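Local coordinates for protein glycosyl hydrolase family 88 (Pedobacter heparinus, PDB 3WIW) that hydrolyses unsaturated heparin saccharides, removing the unsaturated glucuronyl residue as a family 88 glycoside hydrolase with an alpha6/alpha6-barrel fold, at residues K288-D293 with S307-I312; W250-Y255 with S314-L319; A104-Q109 with L138-N143. All blocks are in the same frame, centred on the assembly; numbering follows the deposited sequence.

Contact 1: K288-D293 with S307-I312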
loop_
_atom_site.group_PDB
_atom_site.type_symbol
_atom_site.label_atom_id
_atom_site.label_comp_id
_atom_site.label_asym_id
_atom_site.label_seq_id
_atom_site.Cartn_x
_atom_site.Cartn_y
_atom_site.Cartn_z
ATOM N N LYS A 288 11.250 12.216 -9.276
ATOM C CA LYS A 288 10.862 11.591 -8.005
ATOM C C LYS A 288 9.998 10.340 -8.129
ATOM O O LYS A 288 9.419 9.906 -7.140
ATOM C CB LYS A 288 10.242 12.625 -7.052
ATOM C CG LYS A 288 11.239 13.732 -6.734
ATOM C CD LYS A 288 10.669 14.812 -5.851
ATOM C CE LYS A 288 11.748 15.789 -5.473
ATOM N NZ LYS A 288 12.235 16.469 -6.705
ATOM N N ILE A 289 9.957 9.724 -9.313
ATOM C CA ILE A 289 9.326 8.421 -9.448
ATOM C C ILE A 289 10.435 7.369 -9.410
ATOM O O ILE A 289 11.278 7.339 -10.303
ATOM C CB ILE A 289 8.521 8.286 -10.743
ATOM C CG1 ILE A 289 7.623 9.503 -10.966
ATOM C CG2 ILE A 289 7.742 6.958 -10.721
ATOM C CD1 ILE A 289 6.682 9.814 -9.781
ATOM N N PRO A 290 10.493 6.570 -8.342
ATOM C CA PRO A 290 11.686 5.714 -8.204
ATOM C C PRO A 290 11.906 4.717 -9.335
ATOM O O PRO A 290 10.961 4.253 -9.972
ATOM C CB PRO A 290 11.416 4.935 -6.898
ATOM C CG PRO A 290 10.483 5.834 -6.124
ATOM C CD PRO A 290 9.595 6.459 -7.174
ATOM N N LEU A 291 13.172 4.393 -9.588
ATOM C CA LEU A 291 13.492 3.177 -10.333
ATOM C C LEU A 291 12.895 1.978 -9.604
ATOM O O LEU A 291 12.708 2.008 -8.393
ATOM C CB LEU A 291 14.999 3.024 -10.389
ATOM C CG LEU A 291 15.786 4.267 -10.829
ATOM C CD1 LEU A 291 17.300 3.947 -10.820
ATOM C CD2 LEU A 291 15.286 4.804 -12.175
ATOM N N TRP A 292 12.634 0.888 -10.313
ATOM C CA TRP A 292 11.963 -0.222 -9.653
ATOM C C TRP A 292 12.807 -0.802 -8.501
ATOM O O TRP A 292 12.271 -1.341 -7.528
ATOM C CB TRP A 292 11.589 -1.299 -10.680
ATOM C CG TRP A 292 12.787 -2.018 -11.199
ATOM C CD1 TRP A 292 13.628 -1.601 -12.210
ATOM C CD2 TRP A 292 13.322 -3.251 -10.721
ATOM N NE1 TRP A 292 14.669 -2.508 -12.355
ATOM C CE2 TRP A 292 14.494 -3.532 -11.453
ATOM C CE3 TRP A 292 12.924 -4.147 -9.719
ATOM C CZ2 TRP A 292 15.254 -4.698 -11.233
ATOM C CZ3 TRP A 292 13.681 -5.305 -9.498
ATOM C CH2 TRP A 292 14.836 -5.556 -10.246
ATOM N N ASP A 293 14.128 -0.679 -8.598
ATOM C CA ASP A 293 15.046 -1.017 -7.524
ATOM C C ASP A 293 16.105 0.078 -7.523
ATOM O O ASP A 293 16.644 0.443 -8.584
ATOM C CB ASP A 293 15.664 -2.409 -7.738
ATOM C CG ASP A 293 16.499 -2.887 -6.549
ATOM O OD1 ASP A 293 17.529 -2.247 -6.216
ATOM O OD2 ASP A 293 16.144 -3.929 -5.935
ATOM N N SER A 307 3.853 2.743 -8.487
ATOM C CA SER A 307 3.215 2.295 -7.248
ATOM C C SER A 307 4.080 2.677 -6.049
ATOM O O SER A 307 3.565 3.153 -5.031
ATOM C CB SER A 307 2.931 0.790 -7.294
ATOM O OG SER A 307 4.107 0.007 -7.209
ATOM N N ALA A 308 5.397 2.502 -6.163
ATOM C CA ALA A 308 6.305 2.911 -5.090
ATOM C C ALA A 308 6.193 4.418 -4.845
ATOM O O ALA A 308 6.199 4.866 -3.687
ATOM C CB ALA A 308 7.743 2.514 -5.407
ATOM N N ALA A 309 6.169 5.212 -5.926
ATOM C CA ALA A 309 6.026 6.670 -5.797
ATOM C C ALA A 309 4.744 7.017 -5.051
ATOM O O ALA A 309 4.764 7.902 -4.197
ATOM C CB ALA A 309 6.022 7.341 -7.145
ATOM N N ALA A 310 3.626 6.363 -5.387
ATOM C CA ALA A 310 2.346 6.704 -4.770
ATOM C C ALA A 310 2.361 6.384 -3.268
ATOM O O ALA A 310 1.855 7.177 -2.455
ATOM C CB ALA A 310 1.218 5.978 -5.469
ATOM N N VAL A 311 2.916 5.229 -2.894
ATOM C CA VAL A 311 3.023 4.828 -1.494
ATOM C C VAL A 311 3.901 5.821 -0.742
ATOM O O VAL A 311 3.551 6.260 0.357
ATOM C CB VAL A 311 3.530 3.378 -1.378
ATOM C CG1 VAL A 311 3.818 3.006 0.086
ATOM C CG2 VAL A 311 2.525 2.396 -1.998
ATOM N N ILE A 312 5.029 6.201 -1.347
ATOM C CA ILE A 312 5.911 7.179 -0.730
ATOM C C ILE A 312 5.212 8.524 -0.544
ATOM O O ILE A 312 5.324 9.125 0.530
ATOM C CB ILE A 312 7.227 7.345 -1.536
ATOM C CG1 ILE A 312 8.084 6.090 -1.361
ATOM C CG2 ILE A 312 7.985 8.582 -1.086
ATOM C CD1 ILE A 312 9.158 5.934 -2.440
#
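In the alpha6/alpha6-barrel of this family 88 hydrolase, the loop 288-293, which follows helix 265-279, lies against the N-terminal part of helix 306-322. The methyl of Ala309 is the bump on the helix side. It rises into the notch between Ile289 and Pro290, with its CB 3.7 Å from Ile289 CD1 and equally 3.7 Å from Pro290 CD. CG1 of Ile289 stands anti to the carbonyl carbon (chi1 -47°), and the further turn at chi2 swings CD1 over the alanine, while CG2 closes the same side at 4.0 Å from Ala309 CB. The proline ring is the bump in the other direction: it points at the helix and settles over the hollow bordered by Ala308, Ala309 and Ile312. The small alanines let the loop come close, with the CA atoms of Ile289 and Ala309 5.2 Å apart. Thr339 and Leu340 of helix 327-340 also pack on Ile289. Ala308 lies beside Arg246, a predicted substrate-binding residue that hydrogen-bonds Ser307 OG. One turn after Ala308, the Ile312 side chain meets the proline tip to tip, its CD1 3.9 Å from Pro290 CG.

Contact 2: W250-Y255 with S314-L319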
loop_
_atom_site.group_PDB
_atom_site.type_symbol
_atom_site.label_atom_id
_atom_site.label_comp_id
_atom_site.label_asym_id
_atom_site.label_seq_id
_atom_site.Cartn_x
_atom_site.Cartn_y
_atom_site.Cartn_z
ATOM N N TRP A 250 7.008 0.517 1.355
ATOM C CA TRP A 250 6.207 -0.157 2.394
ATOM C C TRP A 250 6.818 0.088 3.772
ATOM O O TRP A 250 6.094 0.243 4.750
ATOM C CB TRP A 250 6.187 -1.651 2.171
ATOM C CG TRP A 250 5.494 -2.221 0.965
ATOM C CD1 TRP A 250 5.908 -3.355 0.298
ATOM C CD2 TRP A 250 4.237 -1.839 0.354
ATOM N NE1 TRP A 250 5.035 -3.660 -0.709
ATOM C CE2 TRP A 250 3.987 -2.767 -0.686
ATOM C CE3 TRP A 250 3.317 -0.788 0.555
ATOM C CZ2 TRP A 250 2.830 -2.721 -1.495
ATOM C CZ3 TRP A 250 2.164 -0.731 -0.266
ATOM C CH2 TRP A 250 1.944 -1.695 -1.284
ATOM N N GLY A 251 8.153 0.106 3.878
ATOM C CA GLY A 251 8.818 0.407 5.138
ATOM C C GLY A 251 8.508 1.813 5.623
ATOM O O GLY A 251 8.113 2.000 6.781
ATOM N N LEU A 252 8.686 2.801 4.747
ATOM C CA LEU A 252 8.390 4.184 5.114
ATOM C C LEU A 252 6.941 4.312 5.607
ATOM O O LEU A 252 6.666 4.889 6.670
ATOM C CB LEU A 252 8.610 5.102 3.915
ATOM C CG LEU A 252 8.249 6.563 4.156
ATOM C CD1 LEU A 252 9.095 7.194 5.275
ATOM C CD2 LEU A 252 8.373 7.362 2.848
ATOM N N TYR A 253 6.016 3.798 4.806
ATOM C CA TYR A 253 4.608 3.874 5.141
ATOM C C TYR A 253 4.327 3.114 6.446
ATOM O O TYR A 253 3.590 3.605 7.302
ATOM C CB TYR A 253 3.809 3.300 3.991
ATOM C CG TYR A 253 2.327 3.569 3.985
ATOM C CD1 TYR A 253 1.484 3.003 4.949
ATOM C CD2 TYR A 253 1.748 4.353 2.986
ATOM C CE1 TYR A 253 0.107 3.189 4.907
ATOM C CE2 TYR A 253 0.374 4.558 2.941
ATOM C CZ TYR A 253 -0.442 3.960 3.898
ATOM O OH TYR A 253 -1.806 4.123 3.835
ATOM N N GLY A 254 4.891 1.909 6.571
ATOM C CA GLY A 254 4.661 1.046 7.722
ATOM C C GLY A 254 4.988 1.773 9.025
ATOM O O GLY A 254 4.242 1.639 10.008
ATOM N N TYR A 255 6.085 2.535 9.053
ATOM C CA TYR A 255 6.500 3.213 10.295
ATOM C C TYR A 255 5.755 4.520 10.512
ATOM O O TYR A 255 5.478 4.868 11.655
ATOM C CB TYR A 255 8.044 3.332 10.421
ATOM C CG TYR A 255 8.559 1.948 10.686
ATOM C CD1 TYR A 255 8.405 1.387 11.950
ATOM C CD2 TYR A 255 9.046 1.141 9.660
ATOM C CE1 TYR A 255 8.783 0.088 12.214
ATOM C CE2 TYR A 255 9.417 -0.167 9.907
ATOM C CZ TYR A 255 9.267 -0.692 11.185
ATOM O OH TYR A 255 9.620 -1.997 11.402
ATOM N N SER A 314 1.962 9.175 -0.267
ATOM C CA SER A 314 0.954 9.085 0.779
ATOM C C SER A 314 1.611 9.094 2.157
ATOM O O SER A 314 1.200 9.848 3.043
ATOM C CB SER A 314 0.092 7.851 0.599
ATOM O OG SER A 314 -0.988 7.980 1.495
ATOM N N ALA A 315 2.673 8.309 2.320
ATOM C CA ALA A 315 3.359 8.240 3.605
ATOM C C ALA A 315 3.975 9.587 3.988
ATOM O O ALA A 315 3.857 10.010 5.143
ATOM C CB ALA A 315 4.425 7.156 3.590
ATOM N N LEU A 316 4.652 10.235 3.040
ATOM C CA LEU A 316 5.302 11.511 3.337
ATOM C C LEU A 316 4.308 12.592 3.731
ATOM O O LEU A 316 4.611 13.451 4.568
ATOM C CB LEU A 316 6.187 11.974 2.177
ATOM C CG LEU A 316 7.462 11.164 1.935
ATOM C CD1 LEU A 316 8.183 11.771 0.750
ATOM C CD2 LEU A 316 8.364 11.164 3.165
ATOM N N LEU A 317 3.107 12.543 3.158
ATOM C CA LEU A 317 2.073 13.502 3.554
ATOM C C LEU A 317 1.657 13.290 5.016
ATOM O O LEU A 317 1.571 14.255 5.771
ATOM C CB LEU A 317 0.869 13.407 2.624
ATOM C CG LEU A 317 1.143 13.958 1.221
ATOM C CD1 LEU A 317 0.067 13.488 0.234
ATOM C CD2 LEU A 317 1.260 15.492 1.247
ATOM N N ASP A 318 1.436 12.043 5.432
ATOM C CA ASP A 318 1.164 11.812 6.848
ATOM C C ASP A 318 2.382 12.154 7.709
ATOM O O ASP A 318 2.236 12.731 8.777
ATOM C CB ASP A 318 0.688 10.390 7.119
ATOM C CG ASP A 318 -0.829 10.281 7.155
ATOM O OD1 ASP A 318 -1.538 11.166 6.602
ATOM O OD2 ASP A 318 -1.311 9.290 7.717
ATOM N N LEU A 319 3.589 11.824 7.249
ATOM C CA LEU A 319 4.777 12.121 8.040
ATOM C C LEU A 319 4.894 13.625 8.259
ATOM O O LEU A 319 5.260 14.077 9.358
ATOM C CB LEU A 319 6.021 11.580 7.344
ATOM C CG LEU A 319 7.321 11.651 8.143
ATOM C CD1 LEU A 319 7.234 10.854 9.436
ATOM C CD2 LEU A 319 8.506 11.178 7.293
#
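Apolar packing carries most of the meeting between helix 245-262 and helix 306-322, whose short segments run in roughly the same direction, 32° apart, with axes 8.9 Å from each other at closest approach. Ala315 is the centre of the contact: its CB sits against the backbone of the other helix, 3.6 Å from Tyr253 CA, and lies between two larger side chains. On one flank Leu252, with CG anti to the backbone N, places that CG 3.9 Å from Ala315 CB. On the other flank the tyrosine ring comes obliquely, its CD2 also 3.9 Å from Ala315 CB. Leu252 then crosses Leu316 at about a right angle, their CD2 methyls 3.8 Å apart. Ile274 and Ala275 of helix 265-279 cover Leu252 further.

The polar component is indirect. Tyr253 OH and Ser314 OG both hydrogen-bond to Glu383 OE2 of helix 375-392, so one carboxylate oxygen serves a residue from each helix. This shared partner probably fixes the rotation of the serine, whose OG packs 4.0 Å from Tyr253 CE2.

Trp250, a predicted substrate-binding residue on the same helix as Tyr253, turns its ring to Phe119, with the planes at about 45°. Two helices running in the same sense, with helix 265-279 between them in the chain, are consistent with neighbours in one layer of an alpha6/alpha6-barrel, here beside the probable substrate site.

Contact 3: A104-Q109 with L138-N143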
loop_
_atom_site.group_PDB
_atom_site.type_symbol
_atom_site.label_atom_id
_atom_site.label_comp_id
_atom_site.label_asym_id
_atom_site.label_seq_id
_atom_site.Cartn_x
_atom_site.Cartn_y
_atom_site.Cartn_z
ATOM N N ALA A 104 -18.756 -8.274 -2.384
ATOM C CA ALA A 104 -18.377 -9.457 -3.153
ATOM C C ALA A 104 -17.145 -10.160 -2.570
ATOM O O ALA A 104 -16.807 -11.256 -3.012
ATOM C CB ALA A 104 -18.126 -9.102 -4.610
ATOM N N LEU A 105 -16.483 -9.538 -1.588
ATOM C CA LEU A 105 -15.267 -10.097 -1.000
ATOM C C LEU A 105 -15.506 -10.793 0.350
ATOM O O LEU A 105 -14.565 -11.092 1.094
ATOM C CB LEU A 105 -14.203 -9.011 -0.863
ATOM C CG LEU A 105 -13.722 -8.423 -2.201
ATOM C CD1 LEU A 105 -12.589 -7.429 -1.983
ATOM C CD2 LEU A 105 -13.325 -9.536 -3.191
ATOM N N ASP A 106 -16.769 -11.078 0.661
ATOM C CA ASP A 106 -17.173 -11.659 1.935
ATOM C C ASP A 106 -16.349 -12.890 2.310
ATOM O O ASP A 106 -15.993 -13.064 3.478
ATOM C CB ASP A 106 -18.660 -12.008 1.850
ATOM C CG ASP A 106 -19.178 -12.664 3.112
ATOM O OD1 ASP A 106 -19.063 -13.903 3.227
ATOM O OD2 ASP A 106 -19.687 -11.945 4.000
ATOM N N THR A 107 -16.035 -13.740 1.329
ATOM C CA THR A 107 -15.346 -15.007 1.609
ATOM C C THR A 107 -13.955 -14.825 2.217
ATOM O O THR A 107 -13.422 -15.745 2.845
ATOM C CB THR A 107 -15.227 -15.924 0.359
ATOM O OG1 THR A 107 -14.610 -15.203 -0.718
ATOM C CG2 THR A 107 -16.597 -16.467 -0.080
ATOM N N ILE A 108 -13.362 -13.647 2.035
ATOM C CA ILE A 108 -12.006 -13.431 2.534
ATOM C C ILE A 108 -11.935 -13.503 4.064
ATOM O O ILE A 108 -10.887 -13.763 4.633
ATOM C CB ILE A 108 -11.403 -12.129 2.002
ATOM C CG1 ILE A 108 -11.507 -12.117 0.476
ATOM C CG2 ILE A 108 -9.937 -11.997 2.420
ATOM C CD1 ILE A 108 -10.966 -10.844 -0.126
ATOM N N GLN A 109 -13.070 -13.324 4.731
ATOM C CA GLN A 109 -13.095 -13.414 6.193
ATOM C C GLN A 109 -12.797 -14.815 6.713
ATOM O O GLN A 109 -12.658 -15.001 7.924
ATOM C CB GLN A 109 -14.443 -12.964 6.731
ATOM C CG GLN A 109 -15.554 -13.990 6.526
ATOM C CD GLN A 109 -16.898 -13.459 6.930
ATOM O OE1 GLN A 109 -17.157 -13.212 8.111
ATOM N NE2 GLN A 109 -17.767 -13.284 5.955
ATOM N N LEU A 138 -19.004 -5.121 9.572
ATOM C CA LEU A 138 -18.251 -5.299 10.801
ATOM C C LEU A 138 -17.851 -6.749 11.099
ATOM O O LEU A 138 -16.692 -7.012 11.442
ATOM C CB LEU A 138 -19.002 -4.675 11.975
ATOM C CG LEU A 138 -18.168 -4.531 13.251
ATOM C CD1 LEU A 138 -16.964 -3.634 13.010
ATOM C CD2 LEU A 138 -19.024 -3.985 14.368
ATOM N N LYS A 139 -18.783 -7.693 10.996
ATOM C CA LYS A 139 -18.423 -9.070 11.314
ATOM C C LYS A 139 -17.303 -9.642 10.410
ATOM O O LYS A 139 -16.401 -10.309 10.914
ATOM C CB LYS A 139 -19.650 -9.998 11.364
ATOM C CG LYS A 139 -19.353 -11.375 11.971
ATOM C CD LYS A 139 -18.881 -11.245 13.419
ATOM C CE LYS A 139 -18.681 -12.587 14.104
ATOM N NZ LYS A 139 -18.435 -12.403 15.562
ATOM N N PRO A 140 -17.351 -9.390 9.088
ATOM C CA PRO A 140 -16.238 -9.872 8.272
ATOM C C PRO A 140 -14.901 -9.270 8.726
ATOM O O PRO A 140 -13.879 -9.960 8.728
ATOM C CB PRO A 140 -16.644 -9.411 6.863
ATOM C CG PRO A 140 -18.151 -9.453 6.896
ATOM C CD PRO A 140 -18.455 -8.882 8.244
ATOM N N LEU A 141 -14.905 -8.006 9.127
ATOM C CA LEU A 141 -13.689 -7.404 9.673
ATOM C C LEU A 141 -13.216 -8.095 10.946
ATOM O O LEU A 141 -12.014 -8.317 11.122
ATOM C CB LEU A 141 -13.867 -5.915 9.914
ATOM C CG LEU A 141 -13.860 -5.057 8.656
ATOM C CD1 LEU A 141 -14.383 -3.656 8.982
ATOM C CD2 LEU A 141 -12.444 -4.962 8.051
ATOM N N GLU A 142 -14.142 -8.419 11.841
ATOM C CA GLU A 142 -13.763 -9.081 13.073
ATOM C C GLU A 142 -13.203 -10.469 12.798
ATOM O O GLU A 142 -12.170 -10.842 13.350
ATOM C CB GLU A 142 -14.959 -9.152 14.001
ATOM C CG GLU A 142 -14.610 -9.639 15.397
ATOM C CD GLU A 142 -15.814 -9.745 16.312
ATOM O OE1 GLU A 142 -16.956 -9.662 15.813
ATOM O OE2 GLU A 142 -15.614 -9.913 17.532
ATOM N N ASN A 143 -13.864 -11.229 11.926
ATOM C CA ASN A 143 -13.379 -12.569 11.599
ATOM C C ASN A 143 -11.999 -12.512 10.939
ATOM O O ASN A 143 -11.120 -13.303 11.269
ATOM C CB ASN A 143 -14.363 -13.315 10.699
ATOM C CG ASN A 143 -15.582 -13.792 11.446
ATOM O OD1 ASN A 143 -15.548 -13.981 12.665
ATOM N ND2 ASN A 143 -16.675 -13.971 10.725
#
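A 3-10 turn at Gln109, in the loop between helices 92-103 and 117-132, packs against the first turns of helix 138-150 through the side chain of that glutamine. Its CG occupies the crowded position between the backbone N and carbonyl carbon (chi1 75°), and the chain then extends alongside Pro140 and Asn143. The amide oxygen takes the one hydrogen bond across the contact: Asn143 ND2 gives to Gln109 OE1 at 2.8 Å, on a lone pair in the carbonyl plane and nearly straight (160°). In the alpha6/alpha6-barrel this joins a loop to a helix at the periphery, away from the predicted substrate site. The other end of the amide turns back on its own turn, where Gln109 NE2 donates from above the carbonyl plane to Asp106 O at 3.1 Å; that oxygen also accepts from Gln109 N. An alanine in place of Gln109 would lack the amide and would probably lose the bond to Asn143, the side-chain bond to Asp106 O and the cover over Pro140. Pro140 runs alongside the glutamine, pointing the same way, its CA 3.5 Å from Gln109 OE1, and Tyr125 of helix 117-132 packs on both Asp106 and Pro140.

In the fold
Contacts 1 and 2 are both buried and share helix 306-322, the first using its N-terminal turns and the second the turns that follow. Along the chain contact 1 is nested inside the loop closed by contact 2, and the two touch where Val311 CG2 meets Trp250 CZ3 at 3.6 Å. Neither has a hydrogen bond between its segments; small alanine methyls against aliphatic or aromatic groups do the work, near the predicted substrate-binding residues. Contact 3 stands on the opposite side of the chain's centre, its nearest atoms about 15 Å from contact 2 and about 18 Å from contact 1. Only partly buried, it joins loop to helix through an amide–amide hydrogen bond instead.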